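Local coordinates for protein dihydropteroate synthase (Xanthomonas albilineans, PDB 6Q62) that probably catalyses the condensation of para-aminobenzoate with 6-hydroxymethyl-7,8-dihydropterin diphosphate into 7,8-dihydropteroate, a step on the way to folate, at residues Gln123-Pro128 and Val141-Met146; Asp136-Val141 and Lys184-Ile189; Ile189-Gly194 and Val217-Gly222. All blocks are in the same frame, centred on the assembly; numbering follows the deposited sequence. Where two conformers were deposited one is given.

In the fold
Followed from the N terminus, the three contacts trace one arc of a parallel TIM-type barrel. Contact 1 closes the excursion that leaves strand 118-121, passes through helix 130-137 and returns as strand 141-144. Contact 2 opens within that excursion, at the end of the same helix, and closes only at strand 187-190, beyond helix 162-179; contacts 1 and 2 therefore cross, with Val141 common to both. Contact 3 follows in series, beginning at Ile189 where contact 2 ends and closing across helices 199-207 and 209-212 against strand 220-221. Contact 2 lies near the strand starts, whereas contacts 1 and 3 reach the strand ends, where both touch 6-chloroguanine.

Contact 1. Residues Gln123-Pro128 and Val141-Met146; sequences QALRQP and VVLMHM. With 6GU (6-chloroguanine), chain E.
Bends in Arg126, Gln123 and Met146 bring the loop against strand 141-144 and the residues after it. Arg126 sets its CG anti to the carbonyl carbon, runs straight through chi2 and folds at chi3 (-73°), so that its guanidinium turns back over its own loop. Gln123 bends at chi2, and Met146, bent at its last torsion, holds CG in the crowded position between backbone N and carbonyl carbon (chi1 80°). The guanidinium works in two directions. Inward, Arg126 NE donates in its own plane to Gln123 O at 3.0 Å; that oxygen also accepts from Arg126 N, so two bonds of the same residue lock the type I' turn from Gln123 to Arg126. Outward, Arg126 NH2 reaches Met146 O at 3.0 Å, a bent bond (136°) made from above the carbonyl plane. A water accepting from Arg126 NH2 donates to Met144 O, a second link, this one to the last residue of the strand. Gln123 NE2 sits over the rim of one guanidinium face, while Gln123 OE1 lies 3.5 Å from Met146 SD as the two chains cross obliquely.

Deeper in, the contact is mostly apolar. Ala124 CB packs on Leu143 CB at 4.0 Å and rests its methyl on the Met144 carbonyl, 3.3 Å from Met144 O. Leu125 crosses Leu143 at about a right angle, Leu125 CD1 to Leu143 CD2 at 3.7 Å, and Leu125 CD2 meets Val141 CG2 tip to tip at 4.0 Å. Helix 130-137 covers Leu125, and the Asp121 carboxylate accepts from Gln123 N and Leu125 N. Met144 carries SD to 3.6 Å from N1 of 6-chloroguanine. A loop leaving one strand end and braced against the next, beside a bound ligand, is typical of the beta-alpha-beta units around a TIM-barrel active site, here the pterin pocket.

Contact 2. Residues Asp136-Val141 and Lys184-Ile189; sequences DLRVPV and KRRLLI
Parallel pairing of neighbouring TIM-barrel strands begins here, and the contact divides into a close-fitting backbone seam and an arginine fringe near solvent. In the seam, Val141 is held through both its backbone N and its backbone O. Its N donates to Arg186 O at 2.9 Å, almost along the C=O axis, and Val141 O accepts from Leu188 N at 3.0 Å within the carbonyl plane. Both bonds reach residues flanking Leu187, the pattern of parallel strands. Arg186 O also receives a CA-H...O contact from Pro140 CA at 3.1 Å, so this one oxygen meets both the end of the incoming loop and the first residue of its strand. Val141 keeps CG1 in the crowded position between N and carbonyl carbon, which lays it alongside Leu187, Val141 CG1 to Leu187 CD2 at 3.6 Å, with both side chains pointing the same way. Helix 162-179 covers that leucine through Ile174 and Ala177. Elsewhere Pro140 CB meets Leu188 CD1 at 4.0 Å, and Leu8 of strand 7-10 touches both residues.

The fringe is looser. Arg138, with positive phi just after helix 130-137, turns the chain toward the strand and exposes its own side chain. Arg186 extends from CG to NE along the Arg138 peptide, without a hydrogen bond to its oxygen, and Arg138 CB sits over the centre of the Arg186 guanidinium. The like-charged tips stand 4.9 Å apart, Arg138 NH1 to Arg186 NH1. A water bridges them, accepting from Arg186 NH1 at 2.9 Å in the guanidinium plane and, weakly, from Arg138 NH1.

Contact 3. Residues Ile189-Gly194 and Val217-Gly222; sequences IDPGFG and VPVLAG. With 6GU (6-chloroguanine), chain E; EDO (1,2-ethanediol), chain F.
Closure of the eight-stranded barrel and one side of the pterin pocket coincide in this contact, where strand 187-190 meets the segment leading into strand 220-221. Ile189 makes the backbone bridge with both its polar atoms: its N donates to Pro218 O at 3.0 Å, and its O accepts from Leu220 N at 2.8 Å in a nearly straight bond (172°). Ile189 CG1 takes the crowded position between N and carbonyl carbon and packs on Val217 CG2 at 3.6 Å, crossing that side chain at about a right angle.

Asp190 divides its carboxylate between fold and ligand. With CG anti to the backbone N (chi1 179°), OD2 accepts from N2 of 6-chloroguanine at 2.8 Å and comes within 2.6 Å of the ligand's N1. OD1 accepts from Gly192 N, met from above the carboxylate plane, which forms an Asx turn. A water donates to Asp190 OD1 at 2.6 Å and accepts from Phe193 N and Gly222 N, tying the two loops together.

Phe193 turns its ring edge to 217-222, toward Gly222 N and Ala221 CB, with Phe193 CE2 3.8 Å from Ala221 CB. Lys226 NZ bonds to Phe193 O, Gly222 O and the ligand. An acidic side chain at a strand end, fixed by its own turn and gripping a pterin-like base, is characteristic of the pterin site of dihydropteroate synthases.

Contact 1. Residues Gln123-Pro128 and Val141-Met146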
loop_
_atom_site.group_PDB
_atom_site.type_symbol
_atom_site.label_atom_id
_atom_site.label_comp_id
_atom_site.label_asym_id
_atom_site.label_seq_id
_atom_site.Cartn_x
_atom_site.Cartn_y
_atom_site.Cartn_z
ATOM N N GLN A 123 -2.686 -25.968 -12.097
ATOM C CA GLN A 123 -2.089 -26.825 -13.127
ATOM C C GLN A 123 -2.453 -26.416 -14.560
ATOM O O GLN A 123 -2.037 -27.089 -15.509
ATOM C CB GLN A 123 -2.453 -28.290 -12.860
ATOM C CG GLN A 123 -1.589 -28.891 -11.763
ATOM C CD GLN A 123 -0.210 -29.243 -12.291
ATOM O OE1 GLN A 123 0.802 -28.652 -11.902
ATOM N NE2 GLN A 123 -0.142 -30.197 -13.215
ATOM N N ALA A 124 -3.190 -25.274 -14.733
ATOM C CA ALA A 124 -3.575 -24.745 -16.047
ATOM C C ALA A 124 -4.195 -25.837 -16.971
ATOM O O ALA A 124 -3.863 -25.924 -18.159
ATOM C CB ALA A 124 -2.391 -24.075 -16.717
ATOM N N LEU A 125 -5.100 -26.647 -16.396
ATOM C CA LEU A 125 -5.879 -27.709 -17.058
ATOM C C LEU A 125 -5.032 -28.849 -17.604
ATOM O O LEU A 125 -5.472 -29.555 -18.517
ATOM C CB LEU A 125 -6.822 -27.141 -18.140
ATOM C CG LEU A 125 -7.787 -26.027 -17.638
ATOM C CD1 LEU A 125 -8.616 -25.466 -18.770
ATOM C CD2 LEU A 125 -8.629 -26.488 -16.473
ATOM N N ARG A 126 -3.845 -29.078 -17.009
ATOM C CA ARG A 126 -2.986 -30.165 -17.455
ATOM C C ARG A 126 -3.363 -31.520 -16.873
ATOM O O ARG A 126 -2.898 -32.539 -17.411
ATOM C CB ARG A 126 -1.509 -29.847 -17.170
ATOM C CG ARG A 126 -0.970 -28.740 -18.082
ATOM C CD ARG A 126 0.475 -28.467 -17.772
ATOM N NE ARG A 126 0.684 -27.742 -16.508
ATOM C CZ ARG A 126 1.878 -27.600 -15.952
ATOM N NH1 ARG A 126 2.952 -28.137 -16.523
ATOM N NH2 ARG A 126 2.014 -26.908 -14.829
ATOM N N GLN A 127 -4.206 -31.561 -15.824
ATOM C CA GLN A 127 -4.650 -32.854 -15.266
ATOM C C GLN A 127 -5.609 -33.518 -16.272
ATOM O O GLN A 127 -6.533 -32.872 -16.758
ATOM C CB GLN A 127 -5.350 -32.626 -13.914
ATOM C CG GLN A 127 -5.733 -33.858 -13.112
ATOM C CD GLN A 127 -4.589 -34.669 -12.540
ATOM O OE1 GLN A 127 -4.770 -35.849 -12.247
ATOM N NE2 GLN A 127 -3.379 -34.118 -12.430
ATOM N N PRO A 128 -5.408 -34.817 -16.606
ATOM C CA PRO A 128 -6.287 -35.456 -17.599
ATOM C C PRO A 128 -7.770 -35.345 -17.236
ATOM O O PRO A 128 -8.201 -35.748 -16.146
ATOM C CB PRO A 128 -5.800 -36.909 -17.615
ATOM C CG PRO A 128 -4.333 -36.803 -17.238
ATOM C CD PRO A 128 -4.313 -35.708 -16.170
ATOM N N VAL A 141 -12.123 -19.720 -16.216
ATOM C CA VAL A 141 -11.034 -20.543 -15.666
ATOM C C VAL A 141 -9.740 -19.760 -15.624
ATOM O O VAL A 141 -9.392 -19.083 -16.590
ATOM C CB VAL A 141 -10.863 -21.904 -16.409
ATOM C CG1 VAL A 141 -10.554 -21.669 -17.903
ATOM C CG2 VAL A 141 -9.749 -22.747 -15.756
ATOM N N VAL A 142 -9.010 -19.883 -14.516
ATOM C CA VAL A 142 -7.704 -19.261 -14.378
ATOM C C VAL A 142 -6.653 -20.291 -14.761
ATOM O O VAL A 142 -6.604 -21.360 -14.158
ATOM C CB VAL A 142 -7.432 -18.767 -12.928
ATOM C CG1 VAL A 142 -6.054 -18.102 -12.828
ATOM C CG2 VAL A 142 -8.531 -17.825 -12.422
ATOM N N LEU A 143 -5.768 -19.937 -15.695
ATOM C CA LEU A 143 -4.653 -20.759 -16.100
ATOM C C LEU A 143 -3.392 -20.187 -15.468
ATOM O O LEU A 143 -2.932 -19.116 -15.853
ATOM C CB LEU A 143 -4.536 -20.776 -17.636
ATOM C CG LEU A 143 -5.823 -21.140 -18.436
ATOM C CD1 LEU A 143 -5.584 -20.961 -19.939
ATOM C CD2 LEU A 143 -6.285 -22.596 -18.150
ATOM N N MET A 144 -2.851 -20.883 -14.493
ATOM C CA MET A 144 -1.684 -20.397 -13.772
ATOM C C MET A 144 -0.413 -21.091 -14.241
ATOM O O MET A 144 -0.473 -22.236 -14.713
ATOM C CB MET A 144 -1.909 -20.630 -12.268
ATOM C CG MET A 144 -0.983 -19.794 -11.363
ATOM S SD MET A 144 -0.890 -20.433 -9.673
ATOM C CE MET A 144 0.291 -21.770 -9.907
ATOM N N HIS A 145 0.736 -20.420 -14.094
ATOM C CA HIS A 145 2.008 -21.035 -14.412
ATOM C C HIS A 145 2.626 -21.660 -13.171
ATOM O O HIS A 145 2.783 -21.020 -12.138
ATOM C CB HIS A 145 3.017 -20.038 -15.011
ATOM C CG HIS A 145 4.393 -20.639 -15.187
ATOM N ND1 HIS A 145 5.345 -20.588 -14.182
ATOM C CD2 HIS A 145 4.914 -21.323 -16.235
ATOM C CE1 HIS A 145 6.411 -21.231 -14.644
ATOM N NE2 HIS A 145 6.207 -21.678 -15.878
ATOM N N MET A 146 3.007 -22.924 -13.285
ATOM C CA MET A 146 3.812 -23.584 -12.269
ATOM C C MET A 146 4.699 -24.596 -12.996
ATOM O O MET A 146 4.254 -25.152 -13.986
ATOM C CB MET A 146 3.044 -24.115 -11.035
ATOM C CG MET A 146 2.355 -25.430 -11.235
ATOM S SD MET A 146 1.478 -25.914 -9.747
ATOM C CE MET A 146 2.808 -26.410 -8.723
HETATM CL CL6 6GU E . -0.688 -16.923 -6.936
HETATM N N1 6GU E . -2.700 -17.776 -8.109
HETATM C C2 6GU E . -3.740 -18.700 -8.212
HETATM N N2 6GU E . -4.435 -18.599 -9.336
HETATM N N3 6GU E . -4.052 -19.673 -7.283
HETATM C C4 6GU E . -3.205 -19.702 -6.197
HETATM C C5 6GU E . -2.111 -18.810 -6.035
HETATM C C6 6GU E . -1.954 -17.902 -7.034
HETATM N N7 6GU E . -1.447 -19.112 -4.848
HETATM C C8 6GU E . -2.164 -20.187 -4.330
HETATM N N9 6GU E . -3.219 -20.559 -5.104
HETATM O O HOH W 1 0.266 -24.803 -14.199
#

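Contact 2. Residues Asp136-Val141 and Lys184-Ile189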
loop_
_atom_site.group_PDB
_atom_site.type_symbol
_atom_site.label_atom_id
_atom_site.label_comp_id
_atom_site.label_asym_id
_atom_site.label_seq_id
_atom_site.Cartn_x
_atom_site.Cartn_y
_atom_site.Cartn_z
ATOM N N ASP A 136 -17.128 -28.439 -20.806
ATOM C CA ASP A 136 -18.508 -28.806 -20.478
ATOM C C ASP A 136 -19.172 -27.856 -19.517
ATOM O O ASP A 136 -20.383 -27.618 -19.594
ATOM C CB ASP A 136 -18.530 -30.194 -19.801
ATOM C CG ASP A 136 -18.375 -31.404 -20.698
ATOM O OD1 ASP A 136 -18.335 -31.225 -21.929
ATOM O OD2 ASP A 136 -18.291 -32.541 -20.156
ATOM N N LEU A 137 -18.410 -27.394 -18.507
ATOM C CA LEU A 137 -18.987 -26.576 -17.452
ATOM C C LEU A 137 -19.320 -25.140 -17.845
ATOM O O LEU A 137 -20.175 -24.537 -17.201
ATOM C CB LEU A 137 -18.087 -26.601 -16.207
ATOM C CG LEU A 137 -17.999 -27.989 -15.527
ATOM C CD1 LEU A 137 -16.811 -28.066 -14.576
ATOM C CD2 LEU A 137 -19.323 -28.369 -14.835
ATOM N N ARG A 138 -18.668 -24.596 -18.871
ATOM C CA ARG A 138 -18.922 -23.241 -19.385
ATOM C C ARG A 138 -18.795 -22.156 -18.305
ATOM O O ARG A 138 -19.650 -21.277 -18.171
ATOM C CB ARG A 138 -20.282 -23.170 -20.125
ATOM C CG ARG A 138 -20.367 -24.149 -21.301
ATOM C CD ARG A 138 -21.525 -23.785 -22.210
ATOM N NE ARG A 138 -21.930 -24.895 -23.071
ATOM C CZ ARG A 138 -21.358 -25.197 -24.233
ATOM N NH1 ARG A 138 -20.324 -24.489 -24.678
ATOM N NH2 ARG A 138 -21.803 -26.219 -24.950
ATOM N N VAL A 139 -17.745 -22.265 -17.490
ATOM C CA VAL A 139 -17.448 -21.272 -16.467
ATOM C C VAL A 139 -16.067 -20.676 -16.766
ATOM O O VAL A 139 -15.222 -21.363 -17.366
ATOM C CB VAL A 139 -17.474 -21.862 -14.995
ATOM C CG1 VAL A 139 -18.883 -22.271 -14.560
ATOM C CG2 VAL A 139 -16.499 -23.023 -14.834
ATOM N N PRO A 140 -15.753 -19.465 -16.236
ATOM C CA PRO A 140 -14.404 -18.925 -16.415
ATOM C C PRO A 140 -13.353 -19.801 -15.737
ATOM O O PRO A 140 -13.645 -20.471 -14.739
ATOM C CB PRO A 140 -14.475 -17.543 -15.749
ATOM C CG PRO A 140 -15.964 -17.175 -15.777
ATOM C CD PRO A 140 -16.646 -18.494 -15.577
ATOM N N VAL A 141 -12.123 -19.720 -16.216
ATOM C CA VAL A 141 -11.034 -20.543 -15.666
ATOM C C VAL A 141 -9.740 -19.760 -15.624
ATOM O O VAL A 141 -9.392 -19.083 -16.590
ATOM C CB VAL A 141 -10.863 -21.904 -16.409
ATOM C CG1 VAL A 141 -10.554 -21.669 -17.903
ATOM C CG2 VAL A 141 -9.749 -22.747 -15.756
ATOM N N LYS A 184 -12.427 -18.210 -25.495
ATOM C CA LYS A 184 -11.331 -17.332 -25.065
ATOM C C LYS A 184 -11.811 -16.283 -24.055
ATOM O O LYS A 184 -11.036 -15.913 -23.187
ATOM C CB LYS A 184 -10.638 -16.653 -26.262
ATOM C CG LYS A 184 -9.226 -16.140 -25.920
ATOM C CD LYS A 184 -8.642 -15.207 -26.955
ATOM C CE LYS A 184 -7.245 -14.767 -26.572
ATOM N NZ LYS A 184 -6.710 -13.763 -27.517
ATOM N N ARG A 185 -13.108 -15.876 -24.113
ATOM C CA ARG A 185 -13.677 -14.870 -23.216
ATOM C C ARG A 185 -13.807 -15.366 -21.777
ATOM O O ARG A 185 -14.075 -14.565 -20.874
ATOM C CB ARG A 185 -15.059 -14.391 -23.718
ATOM C CG ARG A 185 -14.974 -13.578 -25.019
ATOM C CD ARG A 185 -16.336 -13.400 -25.659
ATOM N NE ARG A 185 -16.771 -14.592 -26.389
ATOM C CZ ARG A 185 -17.889 -14.665 -27.107
ATOM N NH1 ARG A 185 -18.697 -13.613 -27.205
ATOM N NH2 ARG A 185 -18.207 -15.789 -27.737
ATOM N N ARG A 186 -13.687 -16.687 -21.578
ATOM C CA ARG A 186 -13.807 -17.273 -20.250
ATOM C C ARG A 186 -12.414 -17.511 -19.628
ATOM O O ARG A 186 -12.330 -18.048 -18.531
ATOM C CB ARG A 186 -14.604 -18.600 -20.351
ATOM C CG ARG A 186 -16.126 -18.353 -20.492
ATOM C CD ARG A 186 -16.937 -19.627 -20.557
ATOM N NE ARG A 186 -18.353 -19.312 -20.749
ATOM C CZ ARG A 186 -19.057 -19.654 -21.817
ATOM N NH1 ARG A 186 -18.499 -20.362 -22.789
ATOM N NH2 ARG A 186 -20.341 -19.330 -21.902
ATOM N N LEU A 187 -11.339 -17.154 -20.316
ATOM C CA LEU A 187 -9.992 -17.422 -19.806
ATOM C C LEU A 187 -9.414 -16.271 -19.018
ATOM O O LEU A 187 -9.620 -15.109 -19.382
ATOM C CB LEU A 187 -9.024 -17.742 -20.958
ATOM C CG LEU A 187 -9.379 -18.923 -21.867
ATOM C CD1 LEU A 187 -8.331 -19.099 -22.953
ATOM C CD2 LEU A 187 -9.529 -20.220 -21.083
ATOM N N LEU A 188 -8.599 -16.600 -17.988
ATOM C CA LEU A 188 -7.804 -15.656 -17.214
ATOM C C LEU A 188 -6.448 -16.322 -17.135
ATOM O O LEU A 188 -6.376 -17.560 -17.211
ATOM C CB LEU A 188 -8.340 -15.449 -15.786
ATOM C CG LEU A 188 -9.737 -14.807 -15.671
ATOM C CD1 LEU A 188 -10.803 -15.858 -15.550
ATOM C CD2 LEU A 188 -9.797 -13.916 -14.447
ATOM N N ILE A 189 -5.375 -15.524 -17.009
ATOM C CA ILE A 189 -4.032 -16.109 -16.869
ATOM C C ILE A 189 -3.378 -15.576 -15.610
ATOM O O ILE A 189 -3.772 -14.530 -15.101
ATOM C CB ILE A 189 -3.150 -15.936 -18.116
ATOM C CG1 ILE A 189 -2.940 -14.417 -18.458
ATOM C CG2 ILE A 189 -3.717 -16.770 -19.276
ATOM C CD1 ILE A 189 -1.975 -14.153 -19.634
HETATM O O HOH W 2 -20.211 -21.619 -24.791
#

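Contact 3. Residues Ile189-Gly194 and Val217-Gly222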
loop_
_atom_site.group_PDB
_atom_site.type_symbol
_atom_site.label_atom_id
_atom_site.label_comp_id
_atom_site.label_asym_id
_atom_site.label_seq_id
_atom_site.Cartn_x
_atom_site.Cartn_y
_atom_site.Cartn_z
ATOM N N ILE A 189 -5.375 -15.524 -17.009
ATOM C CA ILE A 189 -4.032 -16.109 -16.869
ATOM C C ILE A 189 -3.378 -15.576 -15.610
ATOM O O ILE A 189 -3.772 -14.530 -15.101
ATOM C CB ILE A 189 -3.150 -15.936 -18.116
ATOM C CG1 ILE A 189 -2.940 -14.417 -18.458
ATOM C CG2 ILE A 189 -3.717 -16.770 -19.276
ATOM C CD1 ILE A 189 -1.975 -14.153 -19.634
ATOM N N ASP A 190 -2.385 -16.303 -15.101
ATOM C CA ASP A 190 -1.748 -15.905 -13.861
ATOM C C ASP A 190 -0.297 -16.392 -13.942
ATOM O O ASP A 190 -0.079 -17.587 -14.188
ATOM C CB ASP A 190 -2.507 -16.605 -12.727
ATOM C CG ASP A 190 -2.015 -16.354 -11.327
ATOM O OD1 ASP A 190 -0.831 -15.989 -11.163
ATOM O OD2 ASP A 190 -2.789 -16.562 -10.398
ATOM N N PRO A 191 0.693 -15.512 -13.693
ATOM C CA PRO A 191 2.111 -15.957 -13.749
ATOM C C PRO A 191 2.536 -16.891 -12.640
ATOM O O PRO A 191 3.668 -17.395 -12.655
ATOM C CB PRO A 191 2.895 -14.640 -13.684
ATOM C CG PRO A 191 2.007 -13.728 -12.926
ATOM C CD PRO A 191 0.600 -14.062 -13.378
ATOM N N GLY A 192 1.684 -17.062 -11.641
ATOM C CA GLY A 192 1.957 -17.974 -10.536
ATOM C C GLY A 192 3.082 -17.535 -9.640
ATOM O O GLY A 192 4.081 -18.256 -9.496
ATOM N N PHE A 193 2.956 -16.325 -9.059
ATOM C CA PHE A 193 4.008 -15.846 -8.159
ATOM C C PHE A 193 4.258 -16.853 -7.031
ATOM O O PHE A 193 3.313 -17.378 -6.440
ATOM C CB PHE A 193 3.631 -14.475 -7.576
ATOM C CG PHE A 193 3.620 -13.373 -8.605
ATOM C CD1 PHE A 193 4.803 -12.835 -9.079
ATOM C CD2 PHE A 193 2.419 -12.793 -9.017
ATOM C CE1 PHE A 193 4.794 -11.791 -10.019
ATOM C CE2 PHE A 193 2.414 -11.730 -9.936
ATOM C CZ PHE A 193 3.599 -11.235 -10.432
ATOM N N GLY A 194 5.532 -17.155 -6.785
ATOM C CA GLY A 194 5.938 -18.059 -5.718
ATOM C C GLY A 194 5.957 -19.542 -6.055
ATOM O O GLY A 194 6.470 -20.331 -5.258
ATOM N N VAL A 217 -6.175 -11.440 -22.544
ATOM C CA VAL A 217 -6.947 -12.096 -21.492
ATOM C C VAL A 217 -6.653 -11.437 -20.134
ATOM O O VAL A 217 -5.512 -11.049 -19.896
ATOM C CB VAL A 217 -6.783 -13.658 -21.458
ATOM C CG1 VAL A 217 -7.253 -14.311 -22.768
ATOM C CG2 VAL A 217 -5.352 -14.049 -21.160
ATOM N N PRO A 218 -7.660 -11.295 -19.252
ATOM C CA PRO A 218 -7.394 -10.709 -17.916
ATOM C C PRO A 218 -6.321 -11.465 -17.142
ATOM O O PRO A 218 -6.220 -12.703 -17.243
ATOM C CB PRO A 218 -8.730 -10.819 -17.191
ATOM C CG PRO A 218 -9.743 -11.041 -18.256
ATOM C CD PRO A 218 -9.069 -11.722 -19.379
ATOM N N VAL A 219 -5.535 -10.716 -16.351
ATOM C CA VAL A 219 -4.412 -11.287 -15.597
ATOM C C VAL A 219 -4.705 -11.224 -14.103
ATOM O O VAL A 219 -5.125 -10.172 -13.576
ATOM C CB VAL A 219 -3.088 -10.552 -15.965
ATOM C CG1 VAL A 219 -1.903 -10.967 -15.078
ATOM C CG2 VAL A 219 -2.738 -10.699 -17.446
ATOM N N LEU A 220 -4.510 -12.356 -13.426
ATOM C CA LEU A 220 -4.674 -12.474 -11.983
ATOM C C LEU A 220 -3.268 -12.481 -11.382
ATOM O O LEU A 220 -2.387 -13.165 -11.904
ATOM C CB LEU A 220 -5.404 -13.792 -11.661
ATOM C CG LEU A 220 -5.760 -14.086 -10.196
ATOM C CD1 LEU A 220 -6.933 -15.030 -10.111
ATOM C CD2 LEU A 220 -4.599 -14.600 -9.374
ATOM N N ALA A 221 -3.066 -11.750 -10.278
ATOM C CA ALA A 221 -1.768 -11.734 -9.579
ATOM C C ALA A 221 -2.064 -12.093 -8.144
ATOM O O ALA A 221 -2.959 -11.534 -7.552
ATOM C CB ALA A 221 -1.142 -10.336 -9.624
ATOM N N GLY A 222 -1.300 -13.012 -7.600
ATOM C CA GLY A 222 -1.434 -13.431 -6.213
ATOM C C GLY A 222 -0.075 -13.407 -5.529
ATOM O O GLY A 222 0.720 -14.315 -5.741
HETATM CL CL6 6GU E . -0.688 -16.923 -6.936
HETATM N N1 6GU E . -2.700 -17.776 -8.109
HETATM C C2 6GU E . -3.740 -18.700 -8.212
HETATM N N2 6GU E . -4.435 -18.599 -9.336
HETATM N N3 6GU E . -4.052 -19.673 -7.283
HETATM C C4 6GU E . -3.205 -19.702 -6.197
HETATM C C5 6GU E . -2.111 -18.810 -6.035
HETATM C C6 6GU E . -1.954 -17.902 -7.034
HETATM N N7 6GU E . -1.447 -19.112 -4.848
HETATM C C8 6GU E . -2.164 -20.187 -4.330
HETATM N N9 6GU E . -3.219 -20.559 -5.104
HETATM C C1 EDO F . 5.289 -18.602 0.071
HETATM O O1 EDO F . 4.202 -18.375 0.912
HETATM C C2 EDO F . 4.807 -18.677 -1.371
HETATM O O2 EDO F . 5.923 -18.674 -2.235
HETATM O O HOH W 3 0.226 -15.264 -8.850
#